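PDB 2PBP: enoyl-CoA hydratase subunit I from Geobacillus kaustophilus, which catalyses the reversible hydration of trans-2-enoyl-CoA thioesters to 3-hydroxyacyl-CoA in beta-oxidation, as a member of the crotonase family. Local coordinates for the interface of chains A and B. Numbering follows the deposited sequence. Chains: chain A/B, Enoyl-CoA hydratase subunit I.

Contact 1: the interface of chains A and B. Residues chain A 214-216, 218-220; chain B 145, 148-149, 217.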
# COMPACT_ATOMS: atom_id res chain seq x y z
N LYS A 214 -3.59 8.78 2.47
CA LYS A 214 -2.60 9.77 2.06
C LYS A 214 -1.62 9.16 1.06
O LYS A 214 -1.18 9.82 0.12
CB LYS A 214 -1.82 10.30 3.27
CG LYS A 214 -2.69 10.74 4.46
CD LYS A 214 -3.74 11.77 4.06
CE LYS A 214 -4.54 12.24 5.26
NZ LYS A 214 -5.70 13.09 4.86
N ALA A 215 -1.28 7.89 1.26
CA ALA A 215 -0.34 7.19 0.39
C ALA A 215 -0.81 7.16 -1.06
O ALA A 215 -0.00 7.12 -1.99
CB ALA A 215 -0.12 5.76 0.89
N VAL A 216 -2.12 7.16 -1.25
CA VAL A 216 -2.70 7.14 -2.59
C VAL A 216 -2.50 8.47 -3.32
O VAL A 216 -2.36 8.49 -4.54
CB VAL A 216 -4.22 6.82 -2.53
CG1 VAL A 216 -4.84 6.96 -3.91
CG2 VAL A 216 -4.45 5.41 -1.99
N TYR A 218 -0.56 11.60 -1.66
CA TYR A 218 0.67 12.25 -1.22
C TYR A 218 2.00 11.79 -1.80
O TYR A 218 2.18 10.61 -2.11
CB TYR A 218 0.83 12.09 0.29
CG TYR A 218 -0.01 12.96 1.19
CD1 TYR A 218 -1.36 13.17 0.94
CD2 TYR A 218 0.54 13.50 2.35
CE1 TYR A 218 -2.15 13.89 1.85
CE2 TYR A 218 -0.23 14.21 3.26
CZ TYR A 218 -1.57 14.40 3.00
OH TYR A 218 -2.33 15.08 3.93
N PRO A 219 2.96 12.72 -1.94
CA PRO A 219 4.28 12.35 -2.45
C PRO A 219 4.84 11.55 -1.27
O PRO A 219 4.51 11.84 -0.12
CB PRO A 219 4.98 13.70 -2.60
CG PRO A 219 3.85 14.62 -2.94
CD PRO A 219 2.77 14.18 -1.98
N LEU A 220 5.68 10.56 -1.55
CA LEU A 220 6.24 9.71 -0.49
C LEU A 220 6.72 10.41 0.78
O LEU A 220 6.27 10.08 1.88
CB LEU A 220 7.37 8.85 -1.05
CG LEU A 220 8.06 7.91 -0.05
CD1 LEU A 220 7.05 6.91 0.50
CD2 LEU A 220 9.21 7.19 -0.74
N GLN B 145 3.03 3.73 3.37
CA GLN B 145 3.14 4.51 2.15
C GLN B 145 3.66 3.71 0.96
O GLN B 145 3.01 3.64 -0.08
CB GLN B 145 4.05 5.72 2.38
CG GLN B 145 3.60 6.63 3.53
CD GLN B 145 2.17 7.09 3.37
OE1 GLN B 145 1.28 6.68 4.13
NE2 GLN B 145 1.93 7.94 2.38
N THR B 148 1.29 0.75 -0.16
CA THR B 148 0.10 1.23 -0.86
C THR B 148 0.42 1.67 -2.29
O THR B 148 -0.35 1.41 -3.21
CB THR B 148 -0.55 2.40 -0.10
OG1 THR B 148 -0.96 1.95 1.20
CG2 THR B 148 -1.77 2.93 -0.85
N LYS B 149 1.54 2.36 -2.47
CA LYS B 149 1.92 2.81 -3.81
C LYS B 149 2.22 1.62 -4.72
O LYS B 149 1.97 1.67 -5.92
CB LYS B 149 3.12 3.74 -3.75
CG LYS B 149 2.82 5.09 -3.09
CD LYS B 149 3.97 6.07 -3.27
CE LYS B 149 3.68 7.41 -2.60
NZ LYS B 149 2.47 8.08 -3.15
N ASP B 217 5.83 10.17 -7.39
CA ASP B 217 5.11 11.28 -6.76
C ASP B 217 4.57 12.36 -7.71
O ASP B 217 3.41 12.75 -7.63
CB ASP B 217 6.01 11.95 -5.72
CG ASP B 217 6.61 10.97 -4.73
OD1 ASP B 217 5.88 10.09 -4.24
OD2 ASP B 217 7.83 11.08 -4.43
O HOH W 1 2.94 8.85 0.18
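The turn between helices 202-217 and 220-234 of chain A meets helix 143-151 and the end of helix 202-217 of chain B in a polar patch with a small apolar core. The ammonium NZ of B:Lys149 grips two main-chain carbonyls, one in the last turn of A helix 202-217 and one just beyond its end. B:Lys149 NZ gives one hydrogen bond to A:Ala215 O (2.9 Å), reached in the carbonyl plane, and another to A:Tyr218 O (2.8 Å), met nearly along the C=O axis at 172°. The lysine runs extended as far as CE and then bends at its last torsion (chi4 -61°), which turns its tip towards both oxygens. Its positive charge may offset the partial negative charge of this helix end. At the start of the next helix, A:Leu220 N donates to the carboxylate OD1 of B:Asp217 at 2.7 Å, approaching from above the carboxylate plane (59° out of it). B:Asp217 thus caps a helix N-terminus of the other subunit, where the helix dipole would suit a negative charge. B:Asp217 CB also lies 3.7 Å from A:Pro219 CB. The A:Ala215 methyl fits between B:Thr148, whose CB is 3.5 Å from A:Ala215 CB, and the carboxamide of B:Gln145. B:Gln145 CB meets A:Leu220 CD1 at 3.7 Å. Beyond it the chain bends at chi2, which turns the carboxamide back towards A:Ala215, where NE2 pairs with a water. That water also pairs with A:Tyr218 O at 3.0 Å, so this carbonyl has both the lysine and the water as partners. Further out, A:Lys214 CB lies over the centre of the A:Tyr218 ring, 3.7 Å above its plane, backing the residue whose carbonyl binds the lysine. Crotonase-family hydratases assemble as trimers paired into hexamers; the patch, part of an interface without exact two-fold symmetry, probably fixes the helical turn of one subunit to its neighbour within such an assembly.

Contact 2: the interface of chains A and B. Residues chain A 231, 234-235, 240, 244; chain B 71-72, 74-75, 79, 135, 137-139.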
# COMPACT_ATOMS: atom_id res chain seq x y z
N PHE A 231 1.77 7.42 14.09
CA PHE A 231 2.55 6.46 14.86
C PHE A 231 2.73 7.01 16.29
O PHE A 231 2.52 6.31 17.28
CB PHE A 231 3.93 6.26 14.22
CG PHE A 231 4.80 5.24 14.92
CD1 PHE A 231 4.66 3.88 14.65
CD2 PHE A 231 5.76 5.65 15.84
CE1 PHE A 231 5.47 2.94 15.29
CE2 PHE A 231 6.57 4.72 16.49
CZ PHE A 231 6.43 3.36 16.21
N LEU A 234 -0.51 6.83 18.44
CA LEU A 234 -0.91 5.53 18.95
C LEU A 234 -0.25 5.21 20.29
O LEU A 234 -0.76 4.39 21.06
CB LEU A 234 -0.64 4.43 17.92
CG LEU A 234 -1.57 4.47 16.70
CD1 LEU A 234 -1.19 3.37 15.72
CD2 LEU A 234 -3.03 4.29 17.15
N PHE A 235 0.88 5.86 20.58
CA PHE A 235 1.55 5.62 21.85
C PHE A 235 0.91 6.39 23.00
O PHE A 235 1.41 6.40 24.13
CB PHE A 235 3.05 5.92 21.75
CG PHE A 235 3.82 4.82 21.09
CD1 PHE A 235 3.79 4.67 19.70
CD2 PHE A 235 4.50 3.88 21.85
CE1 PHE A 235 4.42 3.59 19.09
CE2 PHE A 235 5.14 2.79 21.24
CZ PHE A 235 5.09 2.65 19.86
N GLN A 240 -2.13 0.48 23.08
CA GLN A 240 -0.73 0.24 22.74
C GLN A 240 -0.05 -0.47 23.91
O GLN A 240 0.72 -1.40 23.72
CB GLN A 240 -0.03 1.56 22.42
CG GLN A 240 1.49 1.49 22.37
CD GLN A 240 2.11 1.89 23.69
OE1 GLN A 240 1.82 2.96 24.22
NE2 GLN A 240 2.99 1.04 24.22
N MET A 244 1.34 -4.55 23.77
CA MET A 244 2.70 -4.95 24.08
C MET A 244 2.80 -5.82 25.33
O MET A 244 3.65 -6.71 25.41
CB MET A 244 3.59 -3.71 24.20
CG MET A 244 3.62 -2.93 22.88
SD MET A 244 4.74 -1.54 22.81
CE MET A 244 4.51 -1.02 21.10
N MET B 71 10.34 -0.21 22.39
CA MET B 71 9.11 0.50 22.05
C MET B 71 8.26 0.83 23.27
O MET B 71 7.61 1.87 23.30
CB MET B 71 8.27 -0.33 21.07
CG MET B 71 8.91 -0.56 19.72
SD MET B 71 7.70 -1.16 18.51
CE MET B 71 7.59 -2.89 18.93
N ALA B 72 8.27 -0.05 24.27
CA ALA B 72 7.48 0.16 25.47
C ALA B 72 7.92 1.38 26.27
O ALA B 72 7.16 1.90 27.09
CB ALA B 72 7.52 -1.08 26.35
N ASP B 74 8.58 4.25 24.96
CA ASP B 74 8.08 5.45 24.29
C ASP B 74 6.68 5.95 24.64
O ASP B 74 5.84 5.22 25.16
CB ASP B 74 8.18 5.26 22.78
CG ASP B 74 9.59 4.96 22.31
OD1 ASP B 74 10.54 5.53 22.89
OD2 ASP B 74 9.75 4.16 21.36
N ASP B 75 6.48 7.23 24.35
CA ASP B 75 5.21 7.94 24.53
C ASP B 75 5.23 9.02 23.44
O ASP B 75 6.27 9.26 22.84
CB ASP B 75 5.10 8.53 25.95
CG ASP B 75 6.23 9.49 26.28
OD1 ASP B 75 6.24 10.61 25.73
OD2 ASP B 75 7.11 9.13 27.09
N LEU B 79 8.74 10.40 21.63
CA LEU B 79 8.92 10.08 20.21
C LEU B 79 9.09 11.34 19.37
O LEU B 79 9.91 11.38 18.45
CB LEU B 79 7.74 9.26 19.69
CG LEU B 79 7.69 7.82 20.21
CD1 LEU B 79 6.34 7.19 19.90
CD2 LEU B 79 8.83 7.03 19.57
N LEU B 135 0.24 -5.23 17.95
CA LEU B 135 0.79 -4.71 19.19
C LEU B 135 0.05 -3.43 19.58
O LEU B 135 0.38 -2.79 20.57
CB LEU B 135 2.28 -4.40 19.03
CG LEU B 135 3.21 -5.56 18.68
CD1 LEU B 135 4.64 -5.04 18.57
CD2 LEU B 135 3.11 -6.65 19.74
N VAL B 137 -0.09 -0.79 17.57
CA VAL B 137 0.51 0.34 16.87
C VAL B 137 0.44 0.19 15.34
O VAL B 137 -0.49 -0.43 14.83
CB VAL B 137 1.98 0.57 17.33
CG1 VAL B 137 2.00 1.01 18.79
CG2 VAL B 137 2.80 -0.69 17.15
N MET B 138 1.40 0.77 14.63
CA MET B 138 1.41 0.70 13.16
C MET B 138 2.81 0.92 12.59
O MET B 138 3.75 1.24 13.32
CB MET B 138 0.48 1.78 12.60
CG MET B 138 0.94 3.22 12.87
SD MET B 138 -0.22 4.49 12.29
CE MET B 138 0.26 4.65 10.56
N PRO B 139 2.97 0.73 11.27
CA PRO B 139 4.29 0.94 10.67
C PRO B 139 4.54 2.45 10.70
O PRO B 139 3.63 3.23 10.42
CB PRO B 139 4.11 0.41 9.25
CG PRO B 139 3.10 -0.69 9.43
CD PRO B 139 2.10 -0.03 10.35
O HOH W 2 3.19 4.41 26.00
O HOH W 3 4.36 1.63 26.84
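Apolar packing dominates this patch, where helices 220-234 and 238-248 of chain A and A:Phe235 in the loop between them cover helices 68-72 and 76-82 and the loop after 3-10 helix 131-135 of chain B. The A:Phe235 ring is clamped on both faces. B:Leu79 CD1 comes over one face as a CH-pi contact, 4.0 Å from the centroid. On the opposite face lie A:Gln240 CG and, nearer the rim, B:Val137 CG1, which reaches A:Phe235 CE1 at 3.6 Å. A:Phe235 in turn points CE1 at the face of A:Phe231, 3.4 Å above that ring's plane. A:Phe231, with CG anti to its backbone N (chi1 -178°), presents a ring edge to the carbonyl of B:Met138, which lies in the ring plane. B:Met138 takes the crowded first torsion (chi1 66°), and its side chain crosses that of A:Leu234 at about a right angle, with B:Met138 CG 3.6 Å from A:Leu234 CD1. The extended A:Met244 brings its methyl CE to B:Met71 CB at 3.8 Å. Polar groups connect across the subunits through two waters, themselves 3.1 Å apart at their oxygens. One water joins A:Phe235 O and A:Gln240 OE1 to B:Asp74 O. The other links B:Ala72 O to the A:Gln240 amide, whose N-H from NE2 points almost straight at the water oxygen, 3.0 Å away (178° at H).

Contact 1 and contact 2 belong to one interface, with their C-alpha centres about 22 Å apart. On chain A they are tied by helix 220-234, whose first residue A:Leu220 is in contact 1 and whose last turns, with A:Phe231 and A:Leu234, are in contact 2. On chain B, the loop of contact 2 up to B:Pro139 leads shortly into helix 143-151 of contact 1. One helix is therefore held at both ends by the neighbouring subunit, directly polar at its start and mainly apolar at its finish, which should fix its orientation in the assembly.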